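Local coordinates for uncharacterized conserved protein (Idiomarina loihiensis, PDB 2QSD) that is of unknown function but belongs to the DUF1543 family of conserved, uncharacterised proteins and assembles from two copies of the same chain, at residues L63-Y69 against T106-A110; R30-G34 against V149-H155; E82-L86 against Y156-E160; V15-P20 against W48-Q52. All coordinates share one frame; numbering follows the deposited sequence.

Contact 1. Residues L63-Y69 against T106-A110; sequences LHHVDGY and TVVVA
Asp67 OD2 accepts a weak hydrogen bond from Val109 N (3.3 Å, N-H...O angle 155°), the one hydrogen bond that joins the two segments. Asp67 and Gly68 form the tip of a two-residue beta hairpin, a type I' turn from Val66 to Tyr69, which leans on strand 105-110. The same OD2 lies 3.5 Å from Val108 CA, so the carboxylate rests on the strand's backbone next to the amide it accepts from. Behind the tip the contact turns apolar. A chi1 of 177° turns Val66 CG1 away from its own backbone N and against the facing strand, 3.4 Å from Val107 O. Its CG2 meets Val107 CG1 at 3.9 Å. Val109 in turn puts CG1 over one face of the Tyr69 ring, 3.9 Å from the centroid and 21° off the normal, a CH-pi contact displaced toward the rim. Were Tyr69 replaced by a serine, Val109 CG1 would probably lose its aromatic cover, leaving a gap beside the turn. Within the hairpin, Val66 O receives Tyr69 N at 2.9 Å, and this same oxygen lies 3.5 Å from Val109 CG2.

Contact 2. Residues R30-G34 against V149-H155; sequences RFVVG and VDLVDNH
Val33 N donates to Asp153 OD2 at 2.9 Å with an N-H...O angle of 168°, a short and nearly straight bond that fixes the tip of one hairpin on the side of strand 26-34. The donor reaches the oxygen from above the carboxylate plane, 39° out of it. Around this bond the packing is tight. Val152 CG1 presses on the backbone at 3.3 Å from Phe31 O and also meets Val33 CG2. The rotation of Val33 (chi1 170°, CG1 anti to the backbone N) divides its methyls between two partners, CG2 for Val152 and CG1 for His155. CG1 sits over one face of the His155 imidazole, 3.6 Å from His155 ND1, in a CH-pi contact offset toward the ring's rim. That ring is further held by a bond from His155 ND1 back to Asp153 O. The apolar side continues at Phe31, where Val149 spreads both methyls over one ring face, CG1 4.0 Å from Phe31 CG and CG2 nearer the far end of the ring. Phe88 meets the same ring edge-to-face.

The other side, at the partly exposed Asp153, is looser and wetter. The second carboxylate oxygen reaches the strand through a water that donates to Asp153 OD1 and to Phe31 O, 2.7 Å from each. Asp153 thus holds strand 26-34 at two points, Val33 N directly and Phe31 O through the water. The type I' turn from Val152 to His155, closed by paired backbone bonds between those two residues, is the classic tip of a two-residue beta hairpin, here docked side-on against a strand of another sheet.

Contact 3. Residues E82-L86 against Y156-E160; sequences EEKRL and YVTLE
Val157 opens the contact from strand 155-161, its CG1 lying 4.0 Å from Leu86 CD2. The two side chains cross at about a right angle. Leu73 of the adjoining strand packs on Val157 as well, which places this end in the apolar interior.

At Thr158 the character changes. Its CB and CG2 stand against the carboxylate of Glu82, with Thr158 CG2 3.9 Å from Glu82 CD, a contact of a methyl with a charged group and not a polar bond. The Glu82 chain is bent at chi2 (-88°), which carries its carboxylate over the strand.

Leu159 contributes on two levels. Its backbone N points to Glu82 OE2 at 3.3 Å; the bond is straight (169°) but weak, and Glu82 is poorly ordered, so it should be read as a loose tie on the partly exposed side. Its side chain does the denser work: Leu159 CD1 lies on the backbone, 3.7 Å from Arg85 C and 3.8 Å from Leu86 N, while Leu159 CD2 meets Leu86 CD1 at 4.1 Å. Tyr69 and Val109 also touch Leu159, so this leucine meets residues of three other strands.

Between the two segments the geometry gives no backbone-to-backbone hydrogen bond, and the closest of the paired alpha carbons, Arg85 CA and Leu159 CA, are 7.0 Å apart. The two strands belong to different sheets and meet through side chains. This is the packing of one antiparallel sheet on another, strand 155-161 of the four-stranded sheet meeting strand 85-90 of the three-stranded one through valine and leucine side chains.

Contact 4. Residues V15-P20 against W48-Q52; sequences VGGTAP and WFGTQ
The outgoing end of strand 9-17 is covered by the loop that follows helix 41-47, with Trp48 as its main side chain. The indole runs alongside Val15, with Val15 CG2 3.8 Å from Trp48 CE3, and Trp48 CZ2 lies 3.6 Å from Gly17 C. A beta carbon on Gly17 would come tight against that same CZ2, so the missing side chain makes room for the ring. Trp48 reaches the strand because its CG stands opposite its backbone N (chi1 174°), and its NE1 turns back to bond Thr51 O at 2.9 Å. Without the indole, a serine here would probably leave Thr51 O short of one donor and uncover Gly17 and Val15. Farther along, Thr51 N donates to Thr18 O at 2.8 Å and 151°, and a water bridges Thr18 N to Thr51 O. The two threonines lie side by side, Thr18 CG2 3.7 Å from Thr51 CB. Gly50 passes Thr18 O so closely that a beta carbon would clash with it. Leu26 of the adjacent strand 26-34 touches both Ala19 and Phe49, so the loop after helix 41-47 packs on both strands and, through Phe49, also meets Phe49 of the second subunit.

Overall arrangement
Contact 1 is the most buried; contacts 2, 3 and 4 are partly buried, and contact 4 lies farthest from the chain's centre, opposite contacts 1 and 3, where Phe49 meets the second subunit. Contacts 1 and 2 are chemical counterparts: each sets a type I' hairpin, by an aspartate and a methyl-on-ring contact, against a strand from the other DUF1543 range, consistent with a pseudo-repeated architecture. Contact 2 has the shorter aspartate bond and a water. Contact 3 joins the same sheets as contact 1, and the two touch where Leu86 packs on Val107, but it has neither turn aspartate nor methyl-on-ring contact. Contact 4 uses glycines and an indole, touching contact 2 through Val15 and Arg30.

Contact 1. Residues L63-Y69 against T106-A110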
# COMPACT_ATOMS: atom_id res chain seq x y z
N LEU A 63 16.77 -0.08 14.18
CA LEU A 63 16.03 -0.42 15.39
C LEU A 63 16.97 -1.03 16.42
O LEU A 63 17.48 -2.13 16.21
CB LEU A 63 14.93 -1.43 15.06
CG LEU A 63 13.45 -1.15 15.32
CD1 LEU A 63 12.73 -2.48 15.47
CD2 LEU A 63 13.20 -0.26 16.53
N HIS A 64 17.22 -0.33 17.53
CA HIS A 64 18.13 -0.84 18.57
C HIS A 64 17.49 -1.01 19.95
O HIS A 64 17.98 -1.79 20.78
CB HIS A 64 19.40 0.02 18.68
CG HIS A 64 19.15 1.49 18.73
ND1 HIS A 64 18.65 2.12 19.85
CD2 HIS A 64 19.34 2.46 17.81
CE1 HIS A 64 18.53 3.42 19.61
NE2 HIS A 64 18.94 3.65 18.38
N HIS A 65 16.39 -0.31 20.18
CA HIS A 65 15.67 -0.40 21.44
C HIS A 65 14.17 -0.36 21.23
O HIS A 65 13.68 0.44 20.42
CB HIS A 65 16.07 0.74 22.38
CG HIS A 65 17.38 0.52 23.07
ND1 HIS A 65 18.58 0.94 22.54
CD2 HIS A 65 17.67 -0.08 24.24
CE1 HIS A 65 19.56 0.61 23.36
NE2 HIS A 65 19.04 -0.01 24.40
N VAL A 66 13.45 -1.25 21.93
CA VAL A 66 11.98 -1.28 21.95
C VAL A 66 11.49 -1.51 23.39
O VAL A 66 11.86 -2.51 24.01
CB VAL A 66 11.39 -2.38 21.01
CG1 VAL A 66 9.86 -2.41 21.11
CG2 VAL A 66 11.78 -2.18 19.56
N ASP A 67 10.67 -0.59 23.89
CA ASP A 67 10.02 -0.70 25.22
C ASP A 67 10.98 -0.99 26.39
O ASP A 67 10.67 -1.77 27.28
CB ASP A 67 8.88 -1.73 25.21
CG ASP A 67 7.75 -1.36 24.26
OD1 ASP A 67 7.54 -0.16 23.98
OD2 ASP A 67 7.04 -2.29 23.81
N GLY A 68 12.16 -0.37 26.35
CA GLY A 68 13.15 -0.55 27.40
C GLY A 68 14.12 -1.70 27.16
O GLY A 68 15.04 -1.90 27.97
N TYR A 69 13.92 -2.44 26.08
CA TYR A 69 14.78 -3.58 25.74
C TYR A 69 15.75 -3.24 24.62
O TYR A 69 15.38 -2.63 23.63
CB TYR A 69 13.94 -4.80 25.34
CG TYR A 69 13.14 -5.43 26.46
CD1 TYR A 69 13.62 -6.53 27.16
CD2 TYR A 69 11.89 -4.92 26.82
CE1 TYR A 69 12.88 -7.12 28.20
CE2 TYR A 69 11.15 -5.49 27.85
CZ TYR A 69 11.65 -6.59 28.53
OH TYR A 69 10.91 -7.15 29.54
N THR A 106 3.20 -0.68 14.75
CA THR A 106 4.17 -0.53 15.84
C THR A 106 4.99 -1.81 16.05
O THR A 106 4.68 -2.87 15.50
CB THR A 106 3.50 -0.10 17.17
OG1 THR A 106 4.50 0.28 18.11
CG2 THR A 106 2.67 -1.23 17.76
N VAL A 107 6.05 -1.68 16.85
CA VAL A 107 6.82 -2.82 17.33
C VAL A 107 6.76 -2.80 18.85
O VAL A 107 6.96 -1.76 19.47
CB VAL A 107 8.29 -2.78 16.83
CG1 VAL A 107 9.08 -3.98 17.35
CG2 VAL A 107 8.35 -2.76 15.29
N VAL A 108 6.46 -3.95 19.45
CA VAL A 108 6.37 -4.09 20.90
C VAL A 108 7.12 -5.33 21.39
O VAL A 108 7.45 -6.22 20.60
CB VAL A 108 4.89 -4.18 21.42
CG1 VAL A 108 4.13 -2.87 21.20
CG2 VAL A 108 4.15 -5.38 20.82
N VAL A 109 7.37 -5.38 22.70
CA VAL A 109 7.99 -6.55 23.33
C VAL A 109 6.94 -7.29 24.16
O VAL A 109 6.31 -6.70 25.05
CB VAL A 109 9.21 -6.15 24.19
CG1 VAL A 109 9.72 -7.34 24.99
CG2 VAL A 109 10.31 -5.59 23.32
N ALA A 110 6.73 -8.56 23.85
CA ALA A 110 5.73 -9.37 24.56
C ALA A 110 6.12 -10.85 24.62
O ALA A 110 7.04 -11.28 23.93
CB ALA A 110 4.37 -9.21 23.91

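Contact 2. Residues R30-G34 against V149-H155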
# COMPACT_ATOMS: atom_id res chain seq x y z
N ARG A 30 9.83 -4.41 5.50
CA ARG A 30 10.74 -5.55 5.67
C ARG A 30 11.67 -5.34 6.87
O ARG A 30 12.05 -4.21 7.20
CB ARG A 30 11.59 -5.78 4.41
CG ARG A 30 10.84 -5.86 3.08
CD ARG A 30 9.71 -6.90 3.08
NE ARG A 30 10.19 -8.26 3.33
CZ ARG A 30 9.39 -9.30 3.54
NH1 ARG A 30 8.07 -9.16 3.53
NH2 ARG A 30 9.91 -10.50 3.77
N PHE A 31 12.03 -6.45 7.52
CA PHE A 31 13.07 -6.45 8.53
C PHE A 31 14.31 -7.09 7.93
O PHE A 31 14.22 -8.18 7.36
CB PHE A 31 12.62 -7.21 9.78
CG PHE A 31 11.57 -6.49 10.57
CD1 PHE A 31 10.21 -6.70 10.30
CD2 PHE A 31 11.93 -5.59 11.57
CE1 PHE A 31 9.23 -6.02 11.03
CE2 PHE A 31 10.96 -4.91 12.31
CZ PHE A 31 9.61 -5.12 12.04
N VAL A 32 15.45 -6.41 8.04
CA VAL A 32 16.70 -6.88 7.44
C VAL A 32 17.88 -6.63 8.38
O VAL A 32 17.85 -5.71 9.21
CB VAL A 32 17.00 -6.21 6.07
CG1 VAL A 32 16.11 -6.80 4.97
CG2 VAL A 32 16.85 -4.69 6.13
N VAL A 33 18.92 -7.46 8.26
CA VAL A 33 20.10 -7.37 9.11
C VAL A 33 21.39 -7.24 8.30
O VAL A 33 21.65 -8.04 7.41
CB VAL A 33 20.19 -8.59 10.08
CG1 VAL A 33 21.54 -8.63 10.81
CG2 VAL A 33 19.09 -8.53 11.10
N GLY A 34 22.18 -6.22 8.61
CA GLY A 34 23.49 -6.01 7.99
C GLY A 34 24.34 -4.98 8.73
O GLY A 34 23.83 -4.26 9.59
N VAL A 149 9.40 -11.25 15.37
CA VAL A 149 10.68 -10.91 14.76
C VAL A 149 11.82 -11.49 15.60
O VAL A 149 12.43 -10.80 16.42
CB VAL A 149 10.83 -9.36 14.60
CG1 VAL A 149 11.97 -9.03 13.66
CG2 VAL A 149 9.53 -8.74 14.09
N ASP A 150 12.11 -12.78 15.39
CA ASP A 150 13.11 -13.49 16.18
C ASP A 150 14.24 -14.08 15.34
O ASP A 150 15.32 -14.37 15.86
CB ASP A 150 12.46 -14.57 17.05
CG ASP A 150 11.83 -15.69 16.24
OD1 ASP A 150 11.79 -16.83 16.75
OD2 ASP A 150 11.36 -15.44 15.11
N LEU A 151 13.97 -14.26 14.06
CA LEU A 151 14.98 -14.73 13.11
C LEU A 151 14.90 -13.82 11.89
O LEU A 151 13.85 -13.71 11.26
CB LEU A 151 14.70 -16.17 12.70
CG LEU A 151 15.84 -17.18 12.51
CD1 LEU A 151 15.34 -18.35 11.67
CD2 LEU A 151 17.10 -16.58 11.90
N VAL A 152 16.01 -13.14 11.60
CA VAL A 152 16.08 -12.20 10.48
C VAL A 152 17.42 -12.37 9.77
O VAL A 152 18.47 -12.13 10.38
CB VAL A 152 15.98 -10.71 10.95
CG1 VAL A 152 15.89 -9.79 9.75
CG2 VAL A 152 14.79 -10.47 11.88
N ASP A 153 17.38 -12.76 8.50
CA ASP A 153 18.58 -12.97 7.67
C ASP A 153 19.65 -13.82 8.37
O ASP A 153 20.81 -13.41 8.46
CB ASP A 153 19.18 -11.64 7.18
CG ASP A 153 18.19 -10.76 6.42
OD1 ASP A 153 17.16 -11.27 5.92
OD2 ASP A 153 18.46 -9.55 6.31
N ASN A 154 19.22 -14.98 8.88
CA ASN A 154 20.08 -15.93 9.62
C ASN A 154 20.69 -15.40 10.93
O ASN A 154 21.67 -15.95 11.43
CB ASN A 154 21.16 -16.55 8.71
CG ASN A 154 20.56 -17.42 7.62
OD1 ASN A 154 19.63 -18.20 7.86
ND2 ASN A 154 21.09 -17.29 6.41
N HIS A 155 20.09 -14.34 11.46
CA HIS A 155 20.50 -13.80 12.75
C HIS A 155 19.34 -13.87 13.72
O HIS A 155 18.21 -13.53 13.39
CB HIS A 155 20.98 -12.35 12.60
CG HIS A 155 22.30 -12.22 11.92
ND1 HIS A 155 22.43 -12.09 10.56
CD2 HIS A 155 23.56 -12.19 12.42
CE1 HIS A 155 23.71 -11.98 10.25
NE2 HIS A 155 24.42 -12.04 11.36
O HOH W 1 14.73 -10.06 5.54

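Contact 3. Residues E82-L86 against Y156-E160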
# COMPACT_ATOMS: atom_id res chain seq x y z
N GLU A 82 14.13 -17.90 25.14
CA GLU A 82 13.71 -16.52 25.42
C GLU A 82 12.25 -16.46 25.87
O GLU A 82 11.37 -17.02 25.21
CB GLU A 82 13.90 -15.65 24.17
CG GLU A 82 15.35 -15.29 23.85
CD GLU A 82 15.82 -14.03 24.54
OE1 GLU A 82 16.77 -14.11 25.35
OE2 GLU A 82 15.25 -12.94 24.28
N GLU A 83 12.00 -15.78 26.99
CA GLU A 83 10.63 -15.63 27.49
C GLU A 83 9.87 -14.48 26.81
O GLU A 83 8.66 -14.57 26.62
CB GLU A 83 10.58 -15.53 29.02
CG GLU A 83 11.40 -14.40 29.66
CD GLU A 83 11.02 -14.12 31.11
OE1 GLU A 83 10.52 -15.04 31.80
OE2 GLU A 83 11.21 -12.97 31.56
N LYS A 84 10.58 -13.40 26.46
CA LYS A 84 9.97 -12.26 25.77
C LYS A 84 10.59 -12.05 24.39
O LYS A 84 11.78 -12.29 24.17
CB LYS A 84 10.04 -10.98 26.61
CG LYS A 84 9.17 -11.05 27.86
CD LYS A 84 8.85 -9.68 28.43
CE LYS A 84 7.86 -9.81 29.58
NZ LYS A 84 7.23 -8.51 29.95
N ARG A 85 9.75 -11.60 23.45
CA ARG A 85 10.15 -11.49 22.06
C ARG A 85 9.67 -10.20 21.40
O ARG A 85 8.74 -9.54 21.87
CB ARG A 85 9.66 -12.70 21.26
CG ARG A 85 10.64 -13.86 21.24
CD ARG A 85 9.97 -15.16 20.85
NE ARG A 85 9.13 -15.69 21.92
CZ ARG A 85 8.51 -16.86 21.90
NH1 ARG A 85 7.77 -17.24 22.93
NH2 ARG A 85 8.62 -17.66 20.84
N LEU A 86 10.32 -9.88 20.30
CA LEU A 86 9.98 -8.73 19.48
C LEU A 86 8.78 -9.05 18.59
O LEU A 86 8.78 -10.04 17.85
CB LEU A 86 11.19 -8.36 18.63
CG LEU A 86 11.42 -6.92 18.22
CD1 LEU A 86 11.58 -6.03 19.44
CD2 LEU A 86 12.65 -6.86 17.36
N TYR A 156 19.64 -14.34 14.93
CA TYR A 156 18.64 -14.44 15.98
C TYR A 156 18.53 -13.13 16.76
O TYR A 156 19.53 -12.47 17.03
CB TYR A 156 18.95 -15.61 16.92
CG TYR A 156 18.75 -16.97 16.27
CD1 TYR A 156 17.50 -17.58 16.27
CD2 TYR A 156 19.82 -17.63 15.66
CE1 TYR A 156 17.31 -18.83 15.68
CE2 TYR A 156 19.64 -18.88 15.07
CZ TYR A 156 18.38 -19.47 15.08
OH TYR A 156 18.19 -20.70 14.50
N VAL A 157 17.29 -12.76 17.09
CA VAL A 157 17.02 -11.54 17.84
C VAL A 157 16.82 -11.89 19.32
O VAL A 157 15.89 -12.64 19.66
CB VAL A 157 15.76 -10.82 17.30
CG1 VAL A 157 15.41 -9.61 18.17
CG2 VAL A 157 15.98 -10.39 15.86
N THR A 158 17.69 -11.37 20.17
CA THR A 158 17.53 -11.53 21.61
C THR A 158 17.42 -10.16 22.28
O THR A 158 17.98 -9.18 21.80
CB THR A 158 18.68 -12.34 22.26
OG1 THR A 158 19.94 -11.77 21.92
CG2 THR A 158 18.64 -13.80 21.80
N LEU A 159 16.68 -10.11 23.38
CA LEU A 159 16.37 -8.86 24.06
C LEU A 159 17.00 -8.77 25.45
O LEU A 159 17.09 -9.77 26.15
CB LEU A 159 14.86 -8.66 24.14
CG LEU A 159 14.12 -8.67 22.80
CD1 LEU A 159 12.63 -8.67 23.00
CD2 LEU A 159 14.54 -7.50 21.91
N GLU A 160 17.44 -7.57 25.82
CA GLU A 160 18.02 -7.29 27.13
C GLU A 160 17.47 -5.97 27.67
O GLU A 160 17.66 -4.92 27.06
CB GLU A 160 19.54 -7.21 27.01
CG GLU A 160 20.26 -6.87 28.32
CD GLU A 160 21.56 -6.08 28.11
OE1 GLU A 160 22.21 -5.74 29.11
OE2 GLU A 160 21.91 -5.80 26.95

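Contact 4. Residues V15-P20 against W48-Q52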
# COMPACT_ATOMS: atom_id res chain seq x y z
N VAL A 15 9.57 -0.20 1.78
CA VAL A 15 9.93 -0.27 0.37
C VAL A 15 8.69 -0.18 -0.50
O VAL A 15 7.58 -0.45 -0.05
CB VAL A 15 10.74 -1.53 0.05
CG1 VAL A 15 12.08 -1.47 0.74
CG2 VAL A 15 10.00 -2.79 0.48
N GLY A 16 8.90 0.22 -1.75
CA GLY A 16 7.81 0.42 -2.69
C GLY A 16 8.12 -0.09 -4.08
O GLY A 16 9.29 -0.22 -4.47
N GLY A 17 7.07 -0.37 -4.83
CA GLY A 17 7.22 -0.89 -6.18
C GLY A 17 5.91 -1.43 -6.71
O GLY A 17 4.84 -1.16 -6.17
N THR A 18 6.01 -2.21 -7.78
CA THR A 18 4.83 -2.71 -8.45
C THR A 18 4.67 -4.23 -8.28
O THR A 18 5.61 -4.92 -7.87
CB THR A 18 4.81 -2.26 -9.94
OG1 THR A 18 3.55 -2.61 -10.53
CG2 THR A 18 5.93 -2.90 -10.74
N ALA A 19 3.47 -4.73 -8.56
CA ALA A 19 3.21 -6.17 -8.66
C ALA A 19 2.21 -6.41 -9.79
O ALA A 19 1.41 -5.52 -10.10
CB ALA A 19 2.67 -6.70 -7.33
N PRO A 20 2.25 -7.61 -10.43
CA PRO A 20 1.33 -7.88 -11.54
C PRO A 20 -0.13 -7.84 -11.13
O PRO A 20 -0.51 -8.41 -10.09
CB PRO A 20 1.72 -9.30 -11.96
CG PRO A 20 3.14 -9.46 -11.51
CD PRO A 20 3.16 -8.75 -10.19
N TRP A 48 11.06 -8.68 -1.10
CA TRP A 48 10.00 -7.97 -1.84
C TRP A 48 9.11 -8.95 -2.59
O TRP A 48 9.59 -9.75 -3.37
CB TRP A 48 10.61 -6.94 -2.80
CG TRP A 48 9.61 -6.27 -3.70
CD1 TRP A 48 9.55 -6.35 -5.06
CD2 TRP A 48 8.54 -5.39 -3.30
NE1 TRP A 48 8.51 -5.59 -5.53
CE2 TRP A 48 7.87 -5.00 -4.48
CE3 TRP A 48 8.08 -4.91 -2.07
CZ2 TRP A 48 6.77 -4.14 -4.46
CZ3 TRP A 48 6.98 -4.06 -2.06
CH2 TRP A 48 6.33 -3.69 -3.24
N PHE A 49 7.81 -8.88 -2.33
CA PHE A 49 6.86 -9.87 -2.83
C PHE A 49 6.51 -9.67 -4.31
O PHE A 49 6.04 -10.60 -4.97
CB PHE A 49 5.57 -9.82 -1.99
CG PHE A 49 4.71 -8.62 -2.28
CD1 PHE A 49 4.99 -7.39 -1.69
CD2 PHE A 49 3.63 -8.71 -3.18
CE1 PHE A 49 4.20 -6.28 -1.96
CE2 PHE A 49 2.86 -7.60 -3.47
CZ PHE A 49 3.14 -6.38 -2.85
N GLY A 50 6.72 -8.45 -4.79
CA GLY A 50 6.26 -8.03 -6.11
C GLY A 50 7.32 -8.07 -7.19
O GLY A 50 8.26 -8.85 -7.11
N THR A 51 7.15 -7.22 -8.19
CA THR A 51 8.03 -7.11 -9.34
C THR A 51 9.33 -6.41 -8.94
O THR A 51 9.30 -5.38 -8.27
CB THR A 51 7.32 -6.34 -10.47
OG1 THR A 51 6.16 -7.07 -10.89
CG2 THR A 51 8.23 -6.08 -11.68
N GLN A 52 10.46 -6.97 -9.37
CA GLN A 52 11.79 -6.44 -9.05
C GLN A 52 12.11 -5.10 -9.71
O GLN A 52 12.70 -4.23 -9.08
CB GLN A 52 12.88 -7.46 -9.40
CG GLN A 52 12.82 -8.75 -8.57
CD GLN A 52 13.08 -8.53 -7.09
OE1 GLN A 52 13.92 -7.70 -6.70
NE2 GLN A 52 12.38 -9.29 -6.25
O HOH W 2 8.70 -2.64 -8.73